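Local coordinates for DUF4136 domain-containing protein (Bacteroides thetaiotaomicron, PDB 4F54) that is of unknown function, a DUF4136-family protein of the TolB_N clan that is probably a lipoprotein in its natural full-length form, at residues A[17-22]-A[188-193]; A[88-93]-A[112-117]; A[138-143]-A[166-171]. One frame throughout, in Å; residues are numbered along the deposited sequence. Where two conformers were deposited one is given.

Contact 1 (A[17-22]-A[188-193]); sequences YLVYTN and FTQSPY
Thr21 OG1 is gripped by two groups: the side-chain amide of Gln190 donates to it from NE2 at 2.9 Å, and water 1 hydrogen-bonds to it as well. The same nitrogen gives a second hydrogen bond to the backbone of the edge strand, NE2 of Gln190 lying 3.1 Å from Val19 O. Both acceptors sit close to the amide plane of Gln190 and both bonds are nearly straight. At the second acceptor the donor stands above the carbonyl plane, 63° out of it. With the two hydrogens of NE2 engaged and OE1 taken by Gln186 one helical turn back, the amide is fixed in its rotation. Its OE1 side rests on the Val19 methyl, CG1 to OE1 being 3.6 Å. Thr21 has OG1 between its backbone N and carbonyl carbon (chi1 49°), which brings this oxygen to Gln190 NE2 and water 1. Its CG2 lies 3.7 Å from Ser191 OG. That serine oxygen is itself held by Ser187 O and by the indole of Trp161. Water 1 extends the network beyond the amide: it donates to Gln190 O at 2.8 Å and hydrogen-bonds to Tyr193 OH at 2.7 Å, reaching the tyrosine ring at its edge and in its plane. Strand 18-23 pairs through its backbone with strand 159-166, and Gln190 is the first residue past helix 179-189. The contact thus holds the turn that follows the C-terminal end of this helix against the outer strand, part of a helix packed on a mixed beta-sheet in this DUF4136 domain.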
ATOM      1  N   TYR A  17       5.906  13.585   9.704  1.00 24.73           N
ATOM      2  CA  TYR A  17       4.876  12.742   9.104  1.00 24.73           C
ATOM      3  C   TYR A  17       4.370  11.742  10.167  1.00 26.75           C
ATOM      4  O   TYR A  17       4.925  11.634  11.266  1.00 27.94           O
ATOM      5  CB  TYR A  17       5.438  11.997   7.901  1.00 25.77           C
ATOM      6  CG  TYR A  17       6.693  11.219   8.224  1.00 25.18           C
ATOM      7  CD1 TYR A  17       6.629   9.966   8.847  1.00 23.19           C
ATOM      8  CD2 TYR A  17       7.949  11.773   7.998  1.00 29.86           C
ATOM      9  CE1 TYR A  17       7.779   9.282   9.189  1.00 26.95           C
ATOM     10  CE2 TYR A  17       9.100  11.102   8.317  1.00 31.02           C
ATOM     11  CZ  TYR A  17       9.029   9.860   8.922  1.00 29.73           C
ATOM     12  OH  TYR A  17      10.219   9.206   9.245  1.00 31.35           O
ATOM     13  N   LEU A  18       3.293  11.039   9.832  1.00 20.90           N
ATOM     14  CA  LEU A  18       2.618  10.056  10.693  1.00 22.39           C
ATOM     15  C   LEU A  18       2.538   8.765   9.918  1.00 22.58           C
ATOM     16  O   LEU A  18       2.252   8.783   8.751  1.00 21.33           O
ATOM     17  CB  LEU A  18       1.197  10.501  11.035  1.00 24.34           C
ATOM     18  CG  LEU A  18       1.085  11.833  11.828  1.00 32.04           C
ATOM     19  CD1 LEU A  18      -0.333  12.371  11.923  1.00 26.17           C
ATOM     20  CD2 LEU A  18       1.689  11.717  13.223  1.00 29.50           C
ATOM     21  N   VAL A  19       2.738   7.638  10.585  1.00 19.83           N
ATOM     22  CA  VAL A  19       2.764   6.335   9.943  1.00 17.99           C
ATOM     23  C   VAL A  19       1.904   5.374  10.776  1.00 19.53           C
ATOM     24  O   VAL A  19       2.173   5.165  11.963  1.00 20.86           O
ATOM     25  CB  VAL A  19       4.197   5.763   9.848  1.00 18.57           C
ATOM     26  CG1 VAL A  19       4.181   4.322   9.265  1.00 18.35           C
ATOM     27  CG2 VAL A  19       5.067   6.655   8.998  1.00 19.80           C
ATOM     28  N   TYR A  20       0.905   4.775  10.133  1.00 21.04           N
ATOM     29  CA  TYR A  20       0.005   3.813  10.757  1.00 21.85           C
ATOM     30  C   TYR A  20       0.135   2.498   9.980  1.00 20.52           C
ATOM     31  O   TYR A  20       0.252   2.480   8.759  1.00 22.32           O
ATOM     32  CB  TYR A  20      -1.454   4.313  10.740  1.00 20.46           C
ATOM     33  CG  TYR A  20      -1.649   5.666  11.364  1.00 22.31           C
ATOM     34  CD1 TYR A  20      -1.690   5.804  12.752  1.00 25.92           C
ATOM     35  CD2 TYR A  20      -1.745   6.829  10.564  1.00 25.46           C
ATOM     36  CE1 TYR A  20      -1.837   7.054  13.342  1.00 28.86           C
ATOM     37  CE2 TYR A  20      -1.872   8.084  11.140  1.00 25.82           C
ATOM     38  CZ  TYR A  20      -1.926   8.191  12.530  1.00 29.03           C
ATOM     39  OH  TYR A  20      -2.065   9.412  13.119  1.00 33.81           O
ATOM     40  N   THR A  21       0.212   1.409  10.720  1.00 20.15           N
ATOM     41  CA  THR A  21       0.300   0.102  10.210  1.00 21.55           C
ATOM     42  C   THR A  21      -0.662  -0.822  10.955  1.00 19.12           C
ATOM     43  O   THR A  21      -0.967  -0.672  12.125  1.00 20.66           O
ATOM     44  CB  THR A  21       1.738  -0.501  10.315  1.00 17.75           C
ATOM     45  OG1 THR A  21       2.231  -0.299  11.651  1.00 19.57           O
ATOM     46  CG2 THR A  21       2.730   0.214   9.443  1.00 17.82           C
ATOM     47  N   ASN A  22      -1.237  -1.738  10.187  1.00 17.50           N
ATOM     48  CA  ASN A  22      -2.205  -2.712  10.666  1.00 20.14           C
ATOM     49  C   ASN A  22      -1.943  -4.007   9.945  1.00 21.44           C
ATOM     50  O   ASN A  22      -1.508  -3.997   8.786  1.00 21.87           O
ATOM     51  CB  ASN A  22      -3.656  -2.228  10.485  1.00 22.54           C
ATOM     52  CG  ASN A  22      -3.981  -1.070  11.405  1.00 28.26           C
ATOM     53  OD1 ASN A  22      -3.805   0.061  11.033  1.00 24.07           O
ATOM     54  ND2 ASN A  22      -4.337  -1.367  12.668  1.00 28.00           N
ATOM     55  N   PHE A 188       8.064  -0.098   7.937  1.00 21.13           N
ATOM     56  CA  PHE A 188       8.698  -1.409   8.188  1.00 20.44           C
ATOM     57  C   PHE A 188       9.320  -1.523   9.571  1.00 21.67           C
ATOM     58  O   PHE A 188       9.208  -2.562  10.210  1.00 24.80           O
ATOM     59  CB  PHE A 188       9.722  -1.756   7.088  1.00 20.51           C
ATOM     60  CG  PHE A 188       9.080  -2.189   5.818  1.00 20.82           C
ATOM     61  CD1 PHE A 188       8.724  -1.250   4.830  1.00 20.42           C
ATOM     62  CD2 PHE A 188       8.784  -3.495   5.622  1.00 26.18           C
ATOM     63  CE1 PHE A 188       8.119  -1.654   3.637  1.00 21.86           C
ATOM     64  CE2 PHE A 188       8.178  -3.898   4.460  1.00 21.92           C
ATOM     65  CZ  PHE A 188       7.827  -2.967   3.464  1.00 25.23           C
ATOM     66  N   THR A 189       9.967  -0.455  10.054  1.00 20.78           N
ATOM     67  CA  THR A 189      10.548  -0.448  11.391  1.00 22.60           C
ATOM     68  C   THR A 189       9.527  -0.802  12.486  1.00 24.51           C
ATOM     69  O   THR A 189       9.812  -1.558  13.401  1.00 23.76           O
ATOM     70  CB  THR A 189      11.200   0.928  11.688  1.00 23.13           C
ATOM     71  OG1 THR A 189      12.199   1.168  10.686  1.00 28.71           O
ATOM     72  CG2 THR A 189      11.804   0.945  13.091  1.00 23.38           C
ATOM     73  N   GLN A 190       8.328  -0.251  12.365  1.00 22.83           N
ATOM     74  CA  GLN A 190       7.252  -0.540  13.331  1.00 23.23           C
ATOM     75  C   GLN A 190       6.446  -1.803  12.998  1.00 23.41           C
ATOM     76  O   GLN A 190       5.382  -2.026  13.597  1.00 24.11           O
ATOM     77  CB  GLN A 190       6.318   0.691  13.468  1.00 22.48           C
ATOM     78  CG  GLN A 190       5.434   0.997  12.258  1.00 21.00           C
ATOM     79  CD  GLN A 190       4.696   2.310  12.438  1.00 21.72           C
ATOM     80  OE1 GLN A 190       5.349   3.374  12.587  1.00 21.55           O
ATOM     81  NE2 GLN A 190       3.336   2.290  12.346  1.00 21.30           N
ATOM     82  N   SER A 191       6.940  -2.641  12.074  1.00 23.34           N
ATOM     83  CA  SER A 191       6.330  -3.944  11.706  1.00 20.98           C
ATOM     84  C   SER A 191       7.362  -5.104  11.907  1.00 23.48           C
ATOM     85  O   SER A 191       7.780  -5.747  10.930  1.00 24.50           O
ATOM     86  CB  SER A 191       5.795  -3.876  10.251  1.00 22.10           C
ATOM     87  OG  SER A 191       4.907  -2.766  10.103  1.00 21.29           O
ATOM     88  N   PRO A 192       7.797  -5.321  13.157  1.00 27.05           N
ATOM     89  CA  PRO A 192       8.892  -6.279  13.438  1.00 27.45           C
ATOM     90  C   PRO A 192       8.545  -7.743  13.082  1.00 25.34           C
ATOM     91  O   PRO A 192       9.441  -8.576  12.859  1.00 25.93           O
ATOM     92  CB  PRO A 192       9.132  -6.096  14.948  1.00 32.01           C
ATOM     93  CG  PRO A 192       7.863  -5.514  15.489  1.00 28.21           C
ATOM     94  CD  PRO A 192       7.343  -4.633  14.382  1.00 29.38           C
ATOM     95  N   TYR A 193       7.250  -8.036  13.015  1.00 26.74           N
ATOM     96  CA  TYR A 193       6.721  -9.354  12.624  1.00 27.16           C
ATOM     97  C   TYR A 193       6.826  -9.651  11.131  1.00 27.44           C
ATOM     98  O   TYR A 193       6.667 -10.802  10.735  1.00 23.31           O
ATOM     99  CB  TYR A 193       5.212  -9.479  13.014  1.00 25.01           C
ATOM    100  CG  TYR A 193       4.421  -8.275  12.542  1.00 24.00           C
ATOM    101  CD1 TYR A 193       3.992  -8.155  11.230  1.00 22.85           C
ATOM    102  CD2 TYR A 193       4.262  -7.170  13.388  1.00 28.31           C
ATOM    103  CE1 TYR A 193       3.344  -7.020  10.798  1.00 23.63           C
ATOM    104  CE2 TYR A 193       3.618  -6.015  12.930  1.00 26.01           C
ATOM    105  CZ  TYR A 193       3.164  -5.966  11.643  1.00 25.35           C
ATOM    106  OH  TYR A 193       2.554  -4.846  11.178  1.00 20.00           O
TER
HETATM  107  O   HOH W   1       2.749  -2.725  12.820  1.00 23.73           O

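Contact 2 (A[88-93]-A[112-117]); sequences QVSYIA and GYWGPS
Gln88 lies with its CB over the five-membered ring of Trp114, a CH-pi contact 3.6 Å from the centroid and only 5° off the ring normal. This is strand-to-loop packing on a mixed beta-sheet: strand 85-92 is covered by the aromatic-rich segment 112-117. The tight part is here, where the two side chains run antiparallel past one another, amide and ring planes 21° apart, and OE1 of Gln88 comes within 3.3 Å of Trp114 CB. The amide is held from outside the pair, OE1 by the indole of Trp119 and NE2 by Glu143. The polar rim of the indole is looser. Its NE1 divides its hydrogen between two weak, bent bonds, to Ser90 OG at 3.0 Å and to Val89 O at 3.4 Å. An alanine in place of Trp114 would probably open a gap beside Gln88 CB and leave Ser90 OG and Val89 O without this donor. On the hydrated side a water joins the direct contacts of Tyr113, whose CE1 lies 3.5 Å from Ser90 OG. The tyrosine side chain crosses that of Gln88 at about a right angle, and its OH also bonds Glu143. Water 2 donates to Tyr113 OH at 2.8 Å and hydrogen-bonds to Ser90 OG at 2.7 Å.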
ATOM      1  N   GLN A  88       0.668  -3.225  -3.436  1.00 18.59           N
ATOM      2  CA  GLN A  88       0.124  -2.137  -4.255  1.00 17.30           C
ATOM      3  C   GLN A  88       0.177  -0.857  -3.423  1.00 20.40           C
ATOM      4  O   GLN A  88      -0.068  -0.873  -2.191  1.00 17.59           O
ATOM      5  CB  GLN A  88      -1.326  -2.443  -4.708  1.00 19.95           C
ATOM      6  CG  GLN A  88      -2.333  -2.691  -3.562  1.00 19.65           C
ATOM      7  CD  GLN A  88      -3.612  -3.337  -3.995  1.00 17.04           C
ATOM      8  OE1 GLN A  88      -3.642  -4.022  -5.044  1.00 18.34           O
ATOM      9  NE2 GLN A  88      -4.705  -3.110  -3.253  1.00 17.78           N
ATOM     10  N   VAL A  89       0.575   0.237  -4.087  1.00 18.34           N
ATOM     11  CA  VAL A  89       0.829   1.553  -3.458  1.00 19.69           C
ATOM     12  C   VAL A  89      -0.050   2.568  -4.187  1.00 20.75           C
ATOM     13  O   VAL A  89      -0.111   2.585  -5.425  1.00 18.38           O
ATOM     14  CB  VAL A  89       2.309   1.997  -3.555  1.00 20.98           C
ATOM     15  CG1 VAL A  89       2.541   3.334  -2.834  1.00 19.24           C
ATOM     16  CG2 VAL A  89       3.290   0.928  -2.977  1.00 19.06           C
ATOM     17  N   SER A  90      -0.709   3.429  -3.427  1.00 16.61           N
ATOM     18  CA  SER A  90      -1.517   4.528  -3.966  1.00 17.62           C
ATOM     19  C   SER A  90      -1.224   5.860  -3.257  1.00 18.81           C
ATOM     20  O   SER A  90      -0.994   5.897  -2.048  1.00 19.15           O
ATOM     21  CB  SER A  90      -3.009   4.258  -3.833  1.00 20.55           C
ATOM     22  OG  SER A  90      -3.356   3.002  -4.412  1.00 20.47           O
ATOM     23  N   TYR A  91      -1.162   6.917  -4.058  1.00 22.75           N
ATOM     24  CA  TYR A  91      -1.068   8.289  -3.594  1.00 21.42           C
ATOM     25  C   TYR A  91      -2.440   8.989  -3.692  1.00 20.14           C
ATOM     26  O   TYR A  91      -3.013   9.019  -4.766  1.00 19.91           O
ATOM     27  CB  TYR A  91      -0.066   9.026  -4.443  1.00 19.49           C
ATOM     28  CG  TYR A  91       0.125  10.467  -4.088  1.00 19.63           C
ATOM     29  CD1 TYR A  91       0.688  10.830  -2.857  1.00 19.59           C
ATOM     30  CD2 TYR A  91      -0.203  11.496  -4.972  1.00 22.10           C
ATOM     31  CE1 TYR A  91       0.920  12.173  -2.523  1.00 18.83           C
ATOM     32  CE2 TYR A  91       0.007  12.840  -4.634  1.00 18.86           C
ATOM     33  CZ  TYR A  91       0.542  13.186  -3.386  1.00 18.69           C
ATOM     34  OH  TYR A  91       0.756  14.536  -3.062  1.00 22.56           O
ATOM     35  N   ILE A  92      -2.897   9.564  -2.579  1.00 19.36           N
ATOM     36  CA  ILE A  92      -4.161  10.242  -2.517  1.00 17.49           C
ATOM     37  C   ILE A  92      -3.940  11.711  -2.830  1.00 18.69           C
ATOM     38  O   ILE A  92      -3.361  12.439  -2.008  1.00 19.57           O
ATOM     39  CB  ILE A  92      -4.854  10.046  -1.128  1.00 19.22           C
ATOM     40  CG1 ILE A  92      -4.867   8.539  -0.718  1.00 22.63           C
ATOM     41  CG2 ILE A  92      -6.225  10.764  -1.130  1.00 18.92           C
ATOM     42  CD1 ILE A  92      -5.334   8.322   0.719  1.00 24.71           C
ATOM     43  N   ALA A  93      -4.405  12.126  -4.007  1.00 20.16           N
ATOM     44  CA  ALA A  93      -4.337  13.532  -4.488  1.00 20.50           C
ATOM     45  C   ALA A  93      -5.677  14.249  -4.328  1.00 20.80           C
ATOM     46  O   ALA A  93      -5.742  15.484  -4.366  1.00 20.49           O
ATOM     47  CB  ALA A  93      -3.882  13.590  -5.942  1.00 21.22           C
ATOM     48  N   GLY A 112     -11.320   3.946  -9.714  1.00 23.05           N
ATOM     49  CA  GLY A 112     -10.068   3.472 -10.312  1.00 25.25           C
ATOM     50  C   GLY A 112      -9.140   2.686  -9.410  1.00 25.41           C
ATOM     51  O   GLY A 112      -8.004   2.428  -9.782  1.00 23.44           O
ATOM     52  N   TYR A 113      -9.594   2.297  -8.223  1.00 23.26           N
ATOM     53  CA  TYR A 113      -8.694   1.680  -7.257  1.00 20.16           C
ATOM     54  C   TYR A 113      -8.245   0.324  -7.787  1.00 21.78           C
ATOM     55  O   TYR A 113      -8.971  -0.303  -8.549  1.00 22.02           O
ATOM     56  CB  TYR A 113      -9.381   1.484  -5.904  1.00 19.50           C
ATOM     57  CG  TYR A 113      -8.389   1.152  -4.798  1.00 17.37           C
ATOM     58  CD1 TYR A 113      -7.449   2.109  -4.423  1.00 19.85           C
ATOM     59  CD2 TYR A 113      -8.306  -0.130  -4.238  1.00 17.55           C
ATOM     60  CE1 TYR A 113      -6.506   1.818  -3.487  1.00 22.56           C
ATOM     61  CE2 TYR A 113      -7.374  -0.408  -3.240  1.00 18.30           C
ATOM     62  CZ  TYR A 113      -6.469   0.545  -2.931  1.00 20.59           C
ATOM     63  OH  TYR A 113      -5.558   0.292  -1.961  1.00 21.25           O
ATOM     64  N   TRP A 114      -7.089  -0.126  -7.330  1.00 20.08           N
ATOM     65  CA  TRP A 114      -6.623  -1.489  -7.619  1.00 20.24           C
ATOM     66  C   TRP A 114      -7.713  -2.510  -7.502  1.00 19.67           C
ATOM     67  O   TRP A 114      -8.496  -2.466  -6.554  1.00 21.83           O
ATOM     68  CB  TRP A 114      -5.510  -1.861  -6.639  1.00 17.59           C
ATOM     69  CG  TRP A 114      -4.316  -0.961  -6.702  1.00 20.08           C
ATOM     70  CD1 TRP A 114      -4.024   0.152  -5.886  1.00 18.54           C
ATOM     71  CD2 TRP A 114      -3.212  -1.041  -7.634  1.00 19.28           C
ATOM     72  NE1 TRP A 114      -2.810   0.698  -6.216  1.00 19.18           N
ATOM     73  CE2 TRP A 114      -2.295   0.064  -7.303  1.00 18.54           C
ATOM     74  CE3 TRP A 114      -2.854  -1.923  -8.638  1.00 17.78           C
ATOM     75  CZ2 TRP A 114      -1.087   0.260  -7.993  1.00 20.31           C
ATOM     76  CZ3 TRP A 114      -1.681  -1.655  -9.366  1.00 20.90           C
ATOM     77  CH2 TRP A 114      -0.802  -0.625  -9.010  1.00 23.55           C
ATOM     78  N   GLY A 115      -7.844  -3.374  -8.511  1.00 22.80           N
ATOM     79  CA  GLY A 115      -8.784  -4.456  -8.441  1.00 20.98           C
ATOM     80  C   GLY A 115      -8.134  -5.752  -8.059  1.00 20.89           C
ATOM     81  O   GLY A 115      -6.991  -6.007  -8.448  1.00 19.62           O
ATOM     82  N   PRO A 116      -8.893  -6.641  -7.385  1.00 19.54           N
ATOM     83  CA  PRO A 116      -8.276  -7.960  -7.104  1.00 19.26           C
ATOM     84  C   PRO A 116      -7.835  -8.688  -8.341  1.00 18.41           C
ATOM     85  O   PRO A 116      -6.871  -9.494  -8.326  1.00 19.26           O
ATOM     86  CB  PRO A 116      -9.402  -8.738  -6.422  1.00 19.69           C
ATOM     87  CG  PRO A 116     -10.175  -7.657  -5.722  1.00 22.04           C
ATOM     88  CD  PRO A 116     -10.188  -6.493  -6.684  1.00 23.44           C
ATOM     89  N   SER A 117      -8.583  -8.480  -9.409  1.00 18.85           N
ATOM     90  CA  SER A 117      -8.282  -9.181 -10.674  1.00 23.71           C
ATOM     91  C   SER A 117      -7.005  -8.677 -11.391  1.00 21.34           C
ATOM     92  O   SER A 117      -6.517  -9.310 -12.294  1.00 21.08           O
ATOM     93  CB  SER A 117      -9.464  -9.173 -11.658  1.00 24.37           C
ATOM     94  OG  SER A 117      -9.745  -7.848 -12.058  1.00 28.36           O
TER
HETATM   95  O   HOH W   2      -2.881   1.047  -2.556  1.00 17.56           O

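Contact 3 (A[138-143]-A[166-171]); sequences NSFITE and TGFETG
The backbones come closest at Ser139 and Thr166, whose CA atoms are 4.6 Å apart, and the touching parts run in nearly opposite directions, 150° apart, as 166-171 leaves the sheet. At this junction the two hydroxyls meet, Ser139 OG and Thr166 OG1 being 2.8 Å apart. The threonine OG1 is anti to its backbone N (chi1 -168°), which puts it beside the carbonyl carbon, where it meets the serine. Ser139 OG also bonds Thr137 O, just before Asn138. Farther out, Phe168 is the side chain of the loop that faces the strand. Its ring presents its edge to the backbone of Asn138, with CD2 3.3 Å from Asn138 O. Next to it CE2 touches the Phe140 ring at its rim, 4.1 Å from CD1, and the two side chains cross at about a right angle. The Asn138 amide crosses Phe168 in a similar way, its ND2 3.9 Å from CB, while OD1 is held by Tyr91 OH. Two waters stitch the polar backbone together where the chains have parted. Water 4 donates to Asn138 O at 2.6 Å and accepts from Phe168 N, lying in the plane of the Phe168 ring at its edge. Water 3 accepts from Asn138 ND2 at 2.9 Å and donates to Phe168 O. The bridges therefore satisfy both backbone polar atoms of Phe168. Behind the rings, helix 179-189 completes the apolar cluster, Phe140 packing on Ala180 and Phe168 on Leu179 and Ala183. Gly167, with positive phi, lets the chain turn after strand 159-166. Here an antiparallel strand pair, 139-146 with 159-166, frays at its end into a water-bridged loop packed against helix 179-189, within the mixed beta-sheet of this domain.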
ATOM      1  N   ASN A 138      -2.271  14.185  -0.128  1.00 19.05           N
ATOM      2  CA  ASN A 138      -0.825  14.109   0.078  1.00 20.08           C
ATOM      3  C   ASN A 138      -0.467  12.985   1.059  1.00 16.96           C
ATOM      4  O   ASN A 138       0.282  13.192   2.015  1.00 21.39           O
ATOM      5  CB  ASN A 138      -0.277  15.450   0.537  1.00 21.92           C
ATOM      6  CG  ASN A 138       1.213  15.567   0.304  1.00 20.86           C
ATOM      7  OD1 ASN A 138       1.746  15.026  -0.657  1.00 21.00           O
ATOM      8  ND2 ASN A 138       1.933  16.247   1.231  1.00 22.87           N
ATOM      9  N   SER A 139      -1.104  11.843   0.876  1.00 18.92           N
ATOM     10  CA  SER A 139      -0.979  10.694   1.771  1.00 21.48           C
ATOM     11  C   SER A 139      -0.899   9.425   0.923  1.00 20.24           C
ATOM     12  O   SER A 139      -1.246   9.425  -0.234  1.00 18.67           O
ATOM     13  CB  SER A 139      -2.209  10.647   2.668  1.00 21.73           C
ATOM     14  OG  SER A 139      -2.291  11.797   3.506  1.00 21.74           O
ATOM     15  N   PHE A 140      -0.372   8.353   1.509  1.00 18.35           N
ATOM     16  CA  PHE A 140      -0.205   7.064   0.811  1.00 18.20           C
ATOM     17  C   PHE A 140      -0.943   5.944   1.525  1.00 18.60           C
ATOM     18  O   PHE A 140      -0.839   5.823   2.714  1.00 20.38           O
ATOM     19  CB  PHE A 140       1.248   6.645   0.658  1.00 17.18           C
ATOM     20  CG  PHE A 140       2.117   7.609  -0.148  1.00 19.44           C
ATOM     21  CD1 PHE A 140       2.698   8.731   0.444  1.00 20.45           C
ATOM     22  CD2 PHE A 140       2.418   7.336  -1.485  1.00 22.16           C
ATOM     23  CE1 PHE A 140       3.526   9.578  -0.315  1.00 20.79           C
ATOM     24  CE2 PHE A 140       3.225   8.185  -2.240  1.00 19.55           C
ATOM     25  CZ  PHE A 140       3.767   9.315  -1.652  1.00 21.34           C
ATOM     26  N   ILE A 141      -1.630   5.093   0.740  1.00 15.59           N
ATOM     27  CA  ILE A 141      -2.225   3.813   1.238  0.70 19.75           C
ATOM     28  C   ILE A 141      -1.505   2.699   0.495  1.00 16.82           C
ATOM     29  O   ILE A 141      -1.490   2.692  -0.730  1.00 19.94           O
ATOM     30  CB  ILE A 141      -3.744   3.658   0.953  0.70 23.59           C
ATOM     31  CG1 ILE A 141      -4.596   4.502   1.883  0.70 24.65           C
ATOM     32  CG2 ILE A 141      -4.235   2.193   1.118  0.70 19.18           C
ATOM     33  CD1 ILE A 141      -4.629   3.999   3.332  0.70 26.24           C
ATOM     34  N   THR A 142      -0.923   1.777   1.252  1.00 18.24           N
ATOM     35  CA  THR A 142      -0.169   0.644   0.753  1.00 17.19           C
ATOM     36  C   THR A 142      -0.787  -0.597   1.350  1.00 19.83           C
ATOM     37  O   THR A 142      -1.052  -0.669   2.541  1.00 17.83           O
ATOM     38  CB  THR A 142       1.304   0.752   1.099  1.00 17.01           C
ATOM     39  OG1 THR A 142       1.803   1.957   0.516  1.00 18.45           O
ATOM     40  CG2 THR A 142       2.115  -0.534   0.640  1.00 19.97           C
ATOM     41  N   GLU A 143      -1.022  -1.583   0.506  1.00 15.36           N
ATOM     42  CA  GLU A 143      -1.587  -2.895   0.910  1.00 16.89           C
ATOM     43  C   GLU A 143      -0.703  -4.021   0.366  1.00 18.40           C
ATOM     44  O   GLU A 143      -0.253  -3.999  -0.796  1.00 19.94           O
ATOM     45  CB  GLU A 143      -3.032  -3.056   0.424  1.00 17.87           C
ATOM     46  CG  GLU A 143      -3.986  -2.065   1.081  1.00 19.50           C
ATOM     47  CD  GLU A 143      -5.370  -2.092   0.416  1.00 18.47           C
ATOM     48  OE1 GLU A 143      -5.452  -2.023  -0.823  1.00 22.97           O
ATOM     49  OE2 GLU A 143      -6.394  -2.211   1.132  1.00 22.71           O
ATOM     50  N   THR A 166       0.855   9.698   6.292  1.00 18.94           N
ATOM     51  CA  THR A 166       0.020  10.915   6.225  1.00 18.42           C
ATOM     52  C   THR A 166       0.609  12.024   7.064  1.00 20.63           C
ATOM     53  O   THR A 166       1.687  11.849   7.619  1.00 20.28           O
ATOM     54  CB  THR A 166      -1.453  10.593   6.596  1.00 19.29           C
ATOM     55  OG1 THR A 166      -2.287  11.713   6.259  1.00 22.05           O
ATOM     56  CG2 THR A 166      -1.607  10.252   8.076  1.00 19.72           C
ATOM     57  N   GLY A 167      -0.055  13.173   7.150  1.00 21.58           N
ATOM     58  CA  GLY A 167       0.443  14.225   8.018  1.00 20.70           C
ATOM     59  C   GLY A 167       1.785  14.834   7.641  1.00 22.72           C
ATOM     60  O   GLY A 167       2.495  15.372   8.470  1.00 22.10           O
ATOM     61  N   PHE A 168       2.110  14.786   6.359  1.00 21.46           N
ATOM     62  CA  PHE A 168       3.392  15.292   5.872  1.00 22.51           C
ATOM     63  C   PHE A 168       3.489  16.807   5.939  1.00 21.81           C
ATOM     64  O   PHE A 168       2.597  17.536   5.495  1.00 22.92           O
ATOM     65  CB  PHE A 168       3.617  14.862   4.437  1.00 22.76           C
ATOM     66  CG  PHE A 168       3.951  13.399   4.262  1.00 23.27           C
ATOM     67  CD1 PHE A 168       5.257  12.948   4.441  1.00 23.77           C
ATOM     68  CD2 PHE A 168       2.997  12.496   3.845  1.00 20.58           C
ATOM     69  CE1 PHE A 168       5.582  11.629   4.277  1.00 22.42           C
ATOM     70  CE2 PHE A 168       3.328  11.148   3.677  1.00 23.35           C
ATOM     71  CZ  PHE A 168       4.634  10.730   3.883  1.00 23.38           C
ATOM     72  N   GLU A 169       4.592  17.303   6.502  1.00 22.42           N
ATOM     73  CA  GLU A 169       4.826  18.738   6.563  1.00 26.98           C
ATOM     74  C   GLU A 169       5.075  19.304   5.160  1.00 24.25           C
ATOM     75  O   GLU A 169       5.605  18.618   4.293  1.00 24.88           O
ATOM     76  CB  GLU A 169       5.993  19.102   7.520  1.00 33.08           C
ATOM     77  CG  GLU A 169       5.728  18.881   9.019  1.00 41.14           C
ATOM     78  CD  GLU A 169       4.466  19.562   9.563  1.00 49.15           C
ATOM     79  OE1 GLU A 169       4.419  20.814   9.615  1.00 56.00           O
ATOM     80  OE2 GLU A 169       3.523  18.840   9.962  1.00 53.99           O
ATOM     81  N   THR A 170       4.686  20.565   4.954  1.00 24.44           N
ATOM     82  CA  THR A 170       4.758  21.151   3.612  1.00 24.15           C
ATOM     83  C   THR A 170       5.707  22.350   3.508  1.00 27.85           C
ATOM     84  O   THR A 170       5.760  22.982   2.459  1.00 31.91           O
ATOM     85  CB  THR A 170       3.344  21.521   3.121  1.00 25.61           C
ATOM     86  OG1 THR A 170       2.783  22.454   4.045  1.00 23.10           O
ATOM     87  CG2 THR A 170       2.446  20.297   2.996  1.00 24.54           C
ATOM     88  N   GLY A 171       6.452  22.696   4.573  1.00 34.76           N
ATOM     89  CA  GLY A 171       7.490  23.772   4.490  1.00 33.12           C
ATOM     90  C   GLY A 171       8.710  23.283   3.697  1.00 35.44           C
ATOM     91  O   GLY A 171       8.895  22.083   3.553  1.00 33.02           O
TER
HETATM   92  O   HOH W   3       0.717  17.099   3.735  1.00 21.46           O
HETATM   93  O   HOH W   4      -0.133  14.481   4.256  1.00 21.61           O

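In the fold
The three contacts tie successive parts of one mixed sheet to its surroundings. Contacts 2 and 3 are both nested in the long loop closed by contact 1, and follow each other along the chain. Contacts 1 and 3 have centres 14 Å apart and join through strand pairing, Leu18 N lying 2.9 Å from Thr166 O. Contacts 2 and 3, with centres 15 Å apart, meet where strands 85-92 and 139-146 run as neighbours, Tyr91 OH lying 2.6 Å from Asn138 OD1. Contacts 1 and 2 lie on opposite sides of the chain's centre, about 9 Å apart at their nearest atoms. A sulfate, probably from the crystallisation liquor, sits about 6 Å from the Trp114 side chain.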